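Local coordinates for protein Non-structural maintenance of chromosomes element 1 homolog (Xenopus laevis, PDB 7DG2) that probably acts as a RING-type E3 ubiquitin ligase that pairs with a MAGE protein within the SMC5-SMC6 complex of DNA repair, at residues H30-C33 / C34-K38; D47-V50 / G51-R55. All coordinates share one frame; numbering follows the deposited sequence.

Contact 1 of 2, residues H30-C33 / C34-K38; sequences HRHC and CELHK
Arg31 and Glu35, one turn apart near the C-terminal end of helix 23-36, form an i to i+4 salt bridge. Arg31 is extended from CG to NE, a chi1 of -176° setting CG opposite the backbone N, and NE approaches OE2 of Glu35 at 3.3 Å. The acceptor lies in the guanidinium plane, at its edge, yet the donor meets the carboxylate from above its plane, the two planes standing 82° apart. The other carboxylate oxygen is used through solvent: water 1 donates to Glu35 OE1 at 2.9 Å and sits at the edge of the His32 ring, 3.1 Å from His32 ND1.

Two contacts involve rings. Leu36 brings CD1 to 3.5 Å from His32 CD2, while its CG makes an off-centre CH-pi contact with the ring. Two residues earlier, Cys34 SG makes an oblique sulfur-aromatic contact with the His30 ring, 3.8 Å from His30 NE2; Val39 and Tyr41 also pack on this sulfur-bearing side chain.

Backbone bonds from Cys34, Glu35 and Leu36 to the carbonyls of His30, Arg31 and His32 carry the alpha-helix. The next one, His37 N to Cys33 O, is weak at 3.4 Å. His37 NE2 is bonded to Arg10 of helix 6-18, and Val85 and Gly87 of the MAGE domain-containing protein pack on Leu36 and His32. Glu35 thus uses both oxygens, OE2 on Arg31 NE and OE1 on the water shared with His32, which should limit rotation of the carboxylate.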
loop_
_atom_site.group_PDB
_atom_site.type_symbol
_atom_site.label_atom_id
_atom_site.label_comp_id
_atom_site.label_asym_id
_atom_site.label_seq_id
_atom_site.Cartn_x
_atom_site.Cartn_y
_atom_site.Cartn_z
ATOM N N HIS A 30 -18.027 5.801 -1.810
ATOM C CA HIS A 30 -18.863 6.208 -0.687
ATOM C C HIS A 30 -20.181 5.444 -0.694
ATOM O O HIS A 30 -20.586 4.861 0.321
ATOM C CB HIS A 30 -19.101 7.716 -0.768
ATOM C CG HIS A 30 -20.063 8.242 0.245
ATOM N ND1 HIS A 30 -20.950 9.262 -0.039
ATOM C CD2 HIS A 30 -20.258 7.920 1.544
ATOM C CE1 HIS A 30 -21.663 9.527 1.042
ATOM N NE2 HIS A 30 -21.265 8.729 2.013
ATOM N N ARG A 31 -20.855 5.436 -1.844
ATOM C CA ARG A 31 -22.119 4.715 -1.975
ATOM C C ARG A 31 -21.944 3.240 -1.661
ATOM O O ARG A 31 -22.731 2.650 -0.909
ATOM C CB ARG A 31 -22.666 4.874 -3.387
ATOM C CG ARG A 31 -24.029 4.216 -3.559
ATOM C CD ARG A 31 -24.595 4.586 -4.902
ATOM N NE ARG A 31 -25.793 3.813 -5.197
ATOM C CZ ARG A 31 -26.533 3.981 -6.286
ATOM N NH1 ARG A 31 -26.203 4.903 -7.183
ATOM N NH2 ARG A 31 -27.605 3.223 -6.475
ATOM N N HIS A 32 -20.912 2.621 -2.239
ATOM C CA HIS A 32 -20.718 1.189 -2.038
ATOM C C HIS A 32 -20.409 0.869 -0.580
ATOM O O HIS A 32 -20.900 -0.132 -0.042
ATOM C CB HIS A 32 -19.608 0.680 -2.961
ATOM C CG HIS A 32 -19.610 -0.806 -3.136
ATOM N ND1 HIS A 32 -20.643 -1.480 -3.755
ATOM C CD2 HIS A 32 -18.710 -1.748 -2.770
ATOM C CE1 HIS A 32 -20.380 -2.775 -3.758
ATOM N NE2 HIS A 32 -19.212 -2.964 -3.168
ATOM N N CYS A 33 -19.605 1.714 0.086
ATOM C CA CYS A 33 -19.314 1.494 1.499
ATOM C C CYS A 33 -20.579 1.572 2.347
ATOM O O CYS A 33 -20.738 0.812 3.305
ATOM C CB CYS A 33 -18.291 2.511 2.003
ATOM S SG CYS A 33 -16.664 2.279 1.279
ATOM N N CYS A 34 -21.480 2.497 2.021
ATOM C CA CYS A 34 -22.735 2.571 2.761
ATOM C C CYS A 34 -23.567 1.314 2.559
ATOM O O CYS A 34 -24.126 0.773 3.519
ATOM C CB CYS A 34 -23.514 3.816 2.345
ATOM S SG CYS A 34 -22.726 5.317 2.987
ATOM N N GLU A 35 -23.642 0.822 1.322
ATOM C CA GLU A 35 -24.440 -0.370 1.057
ATOM C C GLU A 35 -23.845 -1.604 1.727
ATOM O O GLU A 35 -24.580 -2.422 2.295
ATOM C CB GLU A 35 -24.569 -0.570 -0.449
ATOM C CG GLU A 35 -25.327 0.558 -1.109
ATOM C CD GLU A 35 -25.269 0.495 -2.612
ATOM O OE1 GLU A 35 -24.409 -0.246 -3.136
ATOM O OE2 GLU A 35 -26.081 1.184 -3.267
ATOM N N LEU A 36 -22.515 -1.738 1.698
ATOM C CA LEU A 36 -21.848 -2.893 2.302
ATOM C C LEU A 36 -22.050 -2.982 3.808
ATOM O O LEU A 36 -21.864 -4.062 4.382
ATOM C CB LEU A 36 -20.341 -2.853 2.011
ATOM C CG LEU A 36 -19.866 -3.374 0.651
ATOM C CD1 LEU A 36 -18.382 -3.081 0.437
ATOM C CD2 LEU A 36 -20.144 -4.870 0.545
ATOM N N HIS A 37 -22.397 -1.879 4.473
ATOM C CA HIS A 37 -22.453 -1.880 5.929
ATOM C C HIS A 37 -23.787 -1.368 6.458
ATOM O O HIS A 37 -23.885 -1.014 7.637
ATOM C CB HIS A 37 -21.278 -1.081 6.496
ATOM C CG HIS A 37 -19.952 -1.707 6.192
ATOM N ND1 HIS A 37 -19.492 -2.824 6.856
ATOM C CD2 HIS A 37 -19.012 -1.406 5.265
ATOM C CE1 HIS A 37 -18.314 -3.171 6.367
ATOM N NE2 HIS A 37 -17.996 -2.325 5.403
ATOM N N LYS A 38 -24.813 -1.346 5.608
ATOM C CA LYS A 38 -26.191 -1.081 6.033
ATOM C C LYS A 38 -26.327 0.300 6.661
ATOM O O LYS A 38 -27.058 0.492 7.633
ATOM C CB LYS A 38 -26.692 -2.166 6.991
ATOM C CG LYS A 38 -26.478 -3.586 6.470
ATOM C CD LYS A 38 -26.873 -3.695 5.006
ATOM C CE LYS A 38 -26.543 -5.067 4.422
ATOM N NZ LYS A 38 -27.662 -6.043 4.555
HETATM O O HOH W 1 -22.462 0.601 -5.071
#

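Contact 2 of 2, residues D47-V50 / G51-R55; sequences DDFV and GVLNR
Asn54 and Val50 lie side by side on helix 46-57, an i to i+4 pair in the alpha-helix that packs on helix 6-18 and strand 62-68. Followed outward, Asn54 starts with CB 3.7 Å from Val50 O, the same carbonyl that accepts the Asn54 backbone N-H at 2.9 Å. CG sits beside the backbone N (chi1 -81°), which keeps the amide carbon close to that carbonyl too. At the tip, ND2 lies 3.7 Å from the methyl CG1 of Val50 and is also hydrogen-bonded elsewhere in the structure; OD1 accepts a hydrogen bond from Ile64 N and a weak one from Thr63 OG1. The amide therefore ties the helix to the backbone of strand 62-68 at Ile64, whose side chain also packs on Val50 and Leu53.

On the neighbouring side of the helix, Leu53 extends CD1 obliquely toward the Phe49 ring, 4.3 Å from CE2. Phe49 meets helix 6-18, stacking on His8 and standing edge-to-face with Phe11. Phe49 and Leu53 are both buried; Leu53 packs on His8 and Phe11 as well. The backbone bond between them, Leu53 N to Phe49 O, is weak, while Gly51 and Val52 bond well to Asp47 O and Asp48 O.

The exposed side is bridged by solvent. Arg55 folds back, Gly51 O lying over one guanidinium face, offset toward its rim, and water 2 accepts from Arg55 NH1 at 3.1 Å while donating to Asp48 O at 3.0 Å.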
loop_
_atom_site.group_PDB
_atom_site.type_symbol
_atom_site.label_atom_id
_atom_site.label_comp_id
_atom_site.label_asym_id
_atom_site.label_seq_id
_atom_site.Cartn_x
_atom_site.Cartn_y
_atom_site.Cartn_z
ATOM N N ASP A 47 -19.232 15.294 1.972
ATOM C CA ASP A 47 -18.328 16.158 2.738
ATOM C C ASP A 47 -18.371 15.826 4.219
ATOM O O ASP A 47 -17.324 15.768 4.887
ATOM C CB ASP A 47 -18.683 17.636 2.537
ATOM C CG ASP A 47 -18.323 18.152 1.156
ATOM O OD1 ASP A 47 -17.790 17.379 0.325
ATOM O OD2 ASP A 47 -18.579 19.352 0.908
ATOM N N ASP A 48 -19.571 15.625 4.759
ATOM C CA ASP A 48 -19.696 15.214 6.151
ATOM C C ASP A 48 -19.022 13.869 6.379
ATOM O O ASP A 48 -18.390 13.651 7.417
ATOM C CB ASP A 48 -21.171 15.131 6.543
ATOM C CG ASP A 48 -21.818 16.500 6.711
ATOM O OD1 ASP A 48 -21.114 17.523 6.584
ATOM O OD2 ASP A 48 -23.040 16.544 6.975
ATOM N N PHE A 49 -19.167 12.954 5.416
ATOM C CA PHE A 49 -18.588 11.615 5.534
ATOM C C PHE A 49 -17.067 11.695 5.613
ATOM O O PHE A 49 -16.451 11.132 6.525
ATOM C CB PHE A 49 -19.038 10.779 4.331
ATOM C CG PHE A 49 -18.573 9.343 4.351
ATOM C CD1 PHE A 49 -19.314 8.367 5.002
ATOM C CD2 PHE A 49 -17.431 8.963 3.662
ATOM C CE1 PHE A 49 -18.903 7.041 4.994
ATOM C CE2 PHE A 49 -17.017 7.637 3.659
ATOM C CZ PHE A 49 -17.756 6.683 4.328
ATOM N N VAL A 50 -16.455 12.416 4.674
ATOM C CA VAL A 50 -15.008 12.613 4.714
ATOM C C VAL A 50 -14.626 13.394 5.962
ATOM O O VAL A 50 -13.594 13.124 6.590
ATOM C CB VAL A 50 -14.529 13.309 3.418
ATOM C CG1 VAL A 50 -13.079 13.784 3.524
ATOM C CG2 VAL A 50 -14.668 12.367 2.231
ATOM N N GLY A 51 -15.468 14.351 6.360
ATOM C CA GLY A 51 -15.182 15.131 7.558
ATOM C C GLY A 51 -15.139 14.305 8.830
ATOM O O GLY A 51 -14.344 14.583 9.735
ATOM N N VAL A 52 -15.997 13.289 8.930
ATOM C CA VAL A 52 -15.936 12.392 10.078
ATOM C C VAL A 52 -14.565 11.745 10.150
ATOM O O VAL A 52 -13.911 11.741 11.198
ATOM C CB VAL A 52 -17.046 11.332 10.003
ATOM C CG1 VAL A 52 -16.803 10.252 11.045
ATOM C CG2 VAL A 52 -18.414 11.983 10.205
ATOM N N LEU A 53 -14.115 11.189 9.026
ATOM C CA LEU A 53 -12.802 10.550 8.989
ATOM C C LEU A 53 -11.705 11.539 9.365
ATOM O O LEU A 53 -10.843 11.243 10.201
ATOM C CB LEU A 53 -12.567 9.957 7.600
ATOM C CG LEU A 53 -13.286 8.624 7.372
ATOM C CD1 LEU A 53 -13.371 8.276 5.896
ATOM C CD2 LEU A 53 -12.575 7.511 8.153
ATOM N N ASN A 54 -11.743 12.737 8.791
ATOM C CA ASN A 54 -10.645 13.674 9.025
ATOM C C ASN A 54 -10.578 14.132 10.471
ATOM O O ASN A 54 -9.488 14.432 10.967
ATOM C CB ASN A 54 -10.762 14.877 8.093
ATOM C CG ASN A 54 -10.224 14.578 6.709
ATOM O OD1 ASN A 54 -9.484 13.606 6.526
ATOM N ND2 ASN A 54 -10.585 15.399 5.733
ATOM N N ARG A 55 -11.716 14.212 11.158
ATOM C CA ARG A 55 -11.686 14.571 12.568
ATOM C C ARG A 55 -10.930 13.526 13.374
ATOM O O ARG A 55 -10.111 13.863 14.236
ATOM C CB ARG A 55 -13.114 14.729 13.093
ATOM C CG ARG A 55 -13.216 14.940 14.601
ATOM C CD ARG A 55 -14.537 15.619 15.005
ATOM N NE ARG A 55 -15.651 15.226 14.145
ATOM C CZ ARG A 55 -16.122 15.966 13.141
ATOM N NH1 ARG A 55 -17.134 15.522 12.400
ATOM N NH2 ARG A 55 -15.574 17.147 12.873
HETATM O O HOH W 2 -18.445 15.778 9.556
#

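Overall arrangement
From the N terminus, helix 6-18 comes first, and contact 1 follows on helix 23-36, contact 2 on helix 46-57. Each is a local turn-to-turn contact that closes no long loop; they come in series, neither nesting nor crossing, with their centres about 15 Å apart. They touch where His30 CD2 of contact 1 lies 3.6 Å from Phe49 CG of contact 2, joining the two successive helices. Both also reach Phe11 on helix 6-18, completing a three-helix junction in the Nse1 family region. Beyond it, residues 30-38 also pack on the chain of the MAGE domain-containing protein, and residues 47-55 on strand 62-68.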